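Local coordinates for flagellar hook-associated protein (PDB 4UT1) that probably serves as a structural component of the bacterial flagellum, at the junction of the flagellar hook, at residues S215-G219 with T285-L289; T94-V99 with G291-F295. All blocks are in the same frame, centred on the assembly; numbering follows the deposited sequence.

Contact 1 (S215-G219 with T285-L289); sequences SQLAG and TGGAL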
loop_
_atom_site.group_PDB
_atom_site.type_symbol
_atom_site.label_atom_id
_atom_site.label_comp_id
_atom_site.label_asym_id
_atom_site.label_seq_id
_atom_site.Cartn_x
_atom_site.Cartn_y
_atom_site.Cartn_z
ATOM N N SER A 215 23.469 -6.416 27.475
ATOM C CA SER A 215 22.443 -5.380 27.457
ATOM C C SER A 215 22.498 -4.547 26.172
ATOM O O SER A 215 21.525 -3.882 25.824
ATOM C CB SER A 215 22.572 -4.470 28.683
ATOM O OG SER A 215 23.787 -3.741 28.655
ATOM N N GLN A 216 23.625 -4.579 25.471
ATOM C CA GLN A 216 23.721 -3.905 24.176
ATOM C C GLN A 216 22.982 -4.698 23.094
ATOM O O GLN A 216 22.685 -4.176 22.011
ATOM C CB GLN A 216 25.187 -3.701 23.776
ATOM C CG GLN A 216 25.962 -2.778 24.702
ATOM C CD GLN A 216 27.450 -2.790 24.401
ATOM O OE1 GLN A 216 27.863 -3.132 23.298
ATOM N NE2 GLN A 216 28.259 -2.432 25.386
ATOM N N LEU A 217 22.670 -5.955 23.391
ATOM C CA LEU A 217 22.010 -6.814 22.422
ATOM C C LEU A 217 20.518 -6.939 22.704
ATOM O O LEU A 217 19.708 -7.110 21.780
ATOM C CB LEU A 217 22.660 -8.196 22.398
ATOM C CG LEU A 217 24.174 -8.223 22.155
ATOM C CD1 LEU A 217 24.708 -9.618 22.461
ATOM C CD2 LEU A 217 24.530 -7.790 20.731
ATOM N N ALA A 218 20.148 -6.842 23.976
ATOM C CA ALA A 218 18.754 -6.995 24.367
ATOM C C ALA A 218 18.505 -6.364 25.720
ATOM O O ALA A 218 19.410 -6.254 26.541
ATOM C CB ALA A 218 18.356 -8.477 24.397
ATOM N N GLY A 219 17.262 -5.963 25.950
ATOM C CA GLY A 219 16.869 -5.404 27.226
ATOM C C GLY A 219 16.859 -6.501 28.266
ATOM O O GLY A 219 16.097 -7.459 28.159
ATOM N N THR A 285 11.985 -5.404 23.833
ATOM C CA THR A 285 12.582 -4.082 23.794
ATOM C C THR A 285 14.051 -4.073 24.203
ATOM O O THR A 285 14.551 -5.009 24.839
ATOM C CB THR A 285 11.836 -3.126 24.711
ATOM O OG1 THR A 285 11.733 -3.726 26.008
ATOM C CG2 THR A 285 10.454 -2.857 24.167
ATOM N N GLY A 286 14.724 -2.991 23.835
ATOM C CA GLY A 286 16.095 -2.746 24.228
ATOM C C GLY A 286 17.095 -3.461 23.359
ATOM O O GLY A 286 16.785 -4.512 22.782
ATOM N N GLY A 287 18.300 -2.894 23.285
ATOM C CA GLY A 287 19.415 -3.494 22.583
ATOM C C GLY A 287 19.236 -3.552 21.080
ATOM O O GLY A 287 18.250 -3.038 20.534
ATOM N N ALA A 288 20.182 -4.197 20.413
ATOM C CA ALA A 288 20.111 -4.355 18.967
ATOM C C ALA A 288 18.785 -5.009 18.594
ATOM O O ALA A 288 18.174 -4.664 17.591
ATOM C CB ALA A 288 21.278 -5.173 18.449
ATOM N N LEU A 289 18.352 -5.950 19.427
ATOM C CA LEU A 289 17.099 -6.652 19.216
ATOM C C LEU A 289 15.954 -5.669 19.042
ATOM O O LEU A 289 15.279 -5.666 18.020
ATOM C CB LEU A 289 16.820 -7.595 20.388
ATOM C CG LEU A 289 16.430 -9.019 20.008
ATOM C CD1 LEU A 289 17.510 -9.634 19.132
ATOM C CD2 LEU A 289 16.179 -9.873 21.266
HETATM O O HOH W 1 14.127 -7.372 26.214
#

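Contact 2 (T94-V99 with G291-F295); sequences TYYTLV and GLLAF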
loop_
_atom_site.group_PDB
_atom_site.type_symbol
_atom_site.label_atom_id
_atom_site.label_comp_id
_atom_site.label_asym_id
_atom_site.label_seq_id
_atom_site.Cartn_x
_atom_site.Cartn_y
_atom_site.Cartn_z
ATOM N N THR A 94 20.885 1.442 16.921
ATOM C CA THR A 94 20.543 0.426 15.928
ATOM C C THR A 94 19.422 0.928 15.000
ATOM O O THR A 94 19.528 0.826 13.779
ATOM C CB THR A 94 20.105 -0.891 16.612
ATOM O OG1 THR A 94 21.239 -1.469 17.271
ATOM C CG2 THR A 94 19.574 -1.885 15.592
ATOM N N TYR A 95 18.355 1.460 15.593
ATOM C CA TYR A 95 17.216 1.980 14.831
ATOM C C TYR A 95 17.696 3.129 13.939
ATOM O O TYR A 95 17.431 3.141 12.733
ATOM C CB TYR A 95 16.097 2.429 15.783
ATOM C CG TYR A 95 14.739 2.716 15.153
ATOM C CD1 TYR A 95 14.593 2.860 13.777
ATOM C CD2 TYR A 95 13.605 2.859 15.948
ATOM C CE1 TYR A 95 13.347 3.134 13.209
ATOM C CE2 TYR A 95 12.359 3.125 15.390
ATOM C CZ TYR A 95 12.238 3.257 14.026
ATOM O OH TYR A 95 11.004 3.527 13.475
ATOM N N TYR A 96 18.418 4.081 14.522
ATOM C CA TYR A 96 18.949 5.200 13.737
ATOM C C TYR A 96 19.746 4.728 12.510
ATOM O O TYR A 96 19.490 5.168 11.382
ATOM C CB TYR A 96 19.841 6.121 14.584
ATOM C CG TYR A 96 20.453 7.194 13.715
ATOM C CD1 TYR A 96 19.636 8.052 12.988
ATOM C CD2 TYR A 96 21.824 7.330 13.578
ATOM C CE1 TYR A 96 20.165 9.021 12.167
ATOM C CE2 TYR A 96 22.367 8.314 12.749
ATOM C CZ TYR A 96 21.529 9.148 12.046
ATOM O OH TYR A 96 22.049 10.123 11.219
ATOM N N THR A 97 20.713 3.843 12.730
ATOM C CA THR A 97 21.570 3.374 11.647
ATOM C C THR A 97 20.731 2.817 10.495
ATOM O O THR A 97 20.983 3.121 9.326
ATOM C CB THR A 97 22.576 2.311 12.142
ATOM O OG1 THR A 97 23.474 2.922 13.071
ATOM C CG2 THR A 97 23.377 1.754 10.988
ATOM N N LEU A 98 19.699 2.050 10.830
ATOM C CA LEU A 98 18.889 1.403 9.813
ATOM C C LEU A 98 18.018 2.403 9.063
ATOM O O LEU A 98 17.889 2.328 7.841
ATOM C CB LEU A 98 18.014 0.319 10.439
ATOM C CG LEU A 98 18.756 -0.926 10.923
ATOM C CD1 LEU A 98 17.825 -1.778 11.742
ATOM C CD2 LEU A 98 19.295 -1.697 9.734
ATOM N N VAL A 99 17.414 3.335 9.788
ATOM C CA VAL A 99 16.523 4.287 9.120
ATOM C C VAL A 99 17.361 5.314 8.367
ATOM O O VAL A 99 16.937 5.822 7.330
ATOM C CB VAL A 99 15.548 4.979 10.110
ATOM C CG1 VAL A 99 16.301 5.774 11.146
ATOM C CG2 VAL A 99 14.549 5.871 9.359
ATOM N N GLY A 291 15.961 -2.408 18.635
ATOM C CA GLY A 291 16.192 -1.445 17.564
ATOM C C GLY A 291 15.886 -2.054 16.206
ATOM O O GLY A 291 15.321 -1.393 15.320
ATOM N N LEU A 292 16.266 -3.318 16.031
ATOM C CA LEU A 292 16.000 -4.020 14.777
ATOM C C LEU A 292 14.505 -4.176 14.582
ATOM O O LEU A 292 13.972 -3.873 13.515
ATOM C CB LEU A 292 16.662 -5.399 14.765
ATOM C CG LEU A 292 18.169 -5.442 14.505
ATOM C CD1 LEU A 292 18.760 -6.731 15.054
ATOM C CD2 LEU A 292 18.454 -5.330 13.015
ATOM N N LEU A 293 13.839 -4.676 15.625
ATOM C CA LEU A 293 12.404 -4.914 15.581
ATOM C C LEU A 293 11.590 -3.635 15.397
ATOM O O LEU A 293 10.651 -3.606 14.607
ATOM C CB LEU A 293 11.960 -5.644 16.855
ATOM C CG LEU A 293 12.586 -7.027 17.014
ATOM C CD1 LEU A 293 12.244 -7.648 18.370
ATOM C CD2 LEU A 293 12.166 -7.943 15.874
ATOM N N ALA A 294 11.931 -2.579 16.131
ATOM C CA ALA A 294 11.207 -1.309 15.991
ATOM C C ALA A 294 11.347 -0.712 14.584
ATOM O O ALA A 294 10.384 -0.182 14.026
ATOM C CB ALA A 294 11.684 -0.309 17.031
ATOM N N PHE A 295 12.550 -0.787 14.022
ATOM C CA PHE A 295 12.786 -0.327 12.657
ATOM C C PHE A 295 11.895 -1.082 11.683
ATOM O O PHE A 295 11.256 -0.482 10.818
ATOM C CB PHE A 295 14.266 -0.500 12.268
ATOM C CG PHE A 295 14.537 -0.334 10.792
ATOM C CD1 PHE A 295 14.492 0.916 10.200
ATOM C CD2 PHE A 295 14.843 -1.436 9.996
ATOM C CE1 PHE A 295 14.739 1.065 8.848
ATOM C CE2 PHE A 295 15.089 -1.292 8.639
ATOM C CZ PHE A 295 15.033 -0.036 8.064
#

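Contact 1 (S215-G219 with T285-L289)
Gln216 and Leu217 offer their backbone carbonyls to successive amides at the beginning of helix 287-322. Ala288 N lies 3.0 Å from Gln216 O, and Leu289 N is likewise 3.0 Å from Leu217 O in the straighter bond, 164° at the hydrogen. Amides in a first helical turn have no preceding turn to bond to, so the loop after helix 201-215 supplies acceptors for these two. Packing is tightest where Gly286 and Gly287 face Leu217 and Ala218: with no side chains on the two glycines, the two backbones pack directly against each other, and Ala218 CA is 4.0 Å from Gly287 CA. A CA-H...O contact runs from Ala218 CA to Gly286 O at 3.5 Å. Leu289 turns its CB over Leu217 O, 3.2 Å away, while its CD2 reaches Ala218 CB. The pairing slackens toward Gly219 and exposed Thr285. There Gly219 N makes a weak hydrogen bond to Thr285 O (3.1 Å, 133°), and a water donates to both Gly219 O and Thr285 O. The contact thus draws together the entrance and exit of the antiparallel sheet that begins with strand 220-225; Leu217 and Leu289 pack on helix 134-193, while Gln216 and Ala288 lie against helix 80-106.

Contact 2 (T94-V99 with G291-F295)
Phe295 lays its ring against Leu98 in a CH-pi contact: Leu98 CB sits 3.4 Å from the centroid of the Phe295 ring and only 6° off the normal, almost centrally over one face. The CG of Phe295 is anti to the backbone N (chi1 167°), which carries the ring across the gap to helix 80-106. Tyr95 meets the same residue differently: its CE1 comes to the edge of the Phe295 ring, close to the ring plane, while one face of the tyrosine ring rests on backbone, with Tyr95 CE1 3.5 Å from Phe295 CA. Phe295 CA and Ala294 C both lie over that face, offset toward its rim. Ala294 CB touches the same ring at CD2 and CE2.

The helices run in broadly the same direction, their local axes inclined at -45° and approaching to 8.3 Å within the long helical bundle of the molecule. This closeness depends on Gly291, with no side chain to hold the backbones apart: Gly291 CA is 4.5 Å from Tyr95 CA. Helix 134-193 packs on Leu292 and Phe295, whereas Leu611 of helix 593-630 lies against Tyr95 and Val99.

Further apolar contacts involve Leu98, Leu292 and Thr94. Leu98 CD1 wedges between Phe295 CD2, at 3.5 Å, and Leu292 CD2, at 3.8 Å. Thr94 presents its methyl rather than its hydroxyl: Thr94 CG2, anti to the backbone N, lies 3.6 Å from Leu292 N and also meets the leucine CG.

The hydroxyls of Thr94 and Tyr95 find their partners outside the two segments. Thr94 OG1 is hydrogen-bonded to Ser90 O one turn earlier in its own helix, and Tyr95 OH to Thr299 OG1, one turn beyond Phe295 on helix 287-322.

Overall arrangement
Both contacts are buried and share helix 287-322, successive turns of which meet different partners. Contact 1 holds its beginning to a loop next to the antiparallel sheet and has one edge bridged by a water; contact 2 is a helix-to-helix interface. The centre of contact 1 lies about 31 Å, and that of contact 2 about 22 Å, from the centre of the chain. Their chemistry differs accordingly: main-chain hydrogen bonds dominate the first, whereas the second relies on aromatic and aliphatic packing. Glycines bring the backbones close in each. The two meet where Ala288 CA lies 3.5 Å from Thr94 OG1, and along the chain both segments of contact 1 fall between those of contact 2.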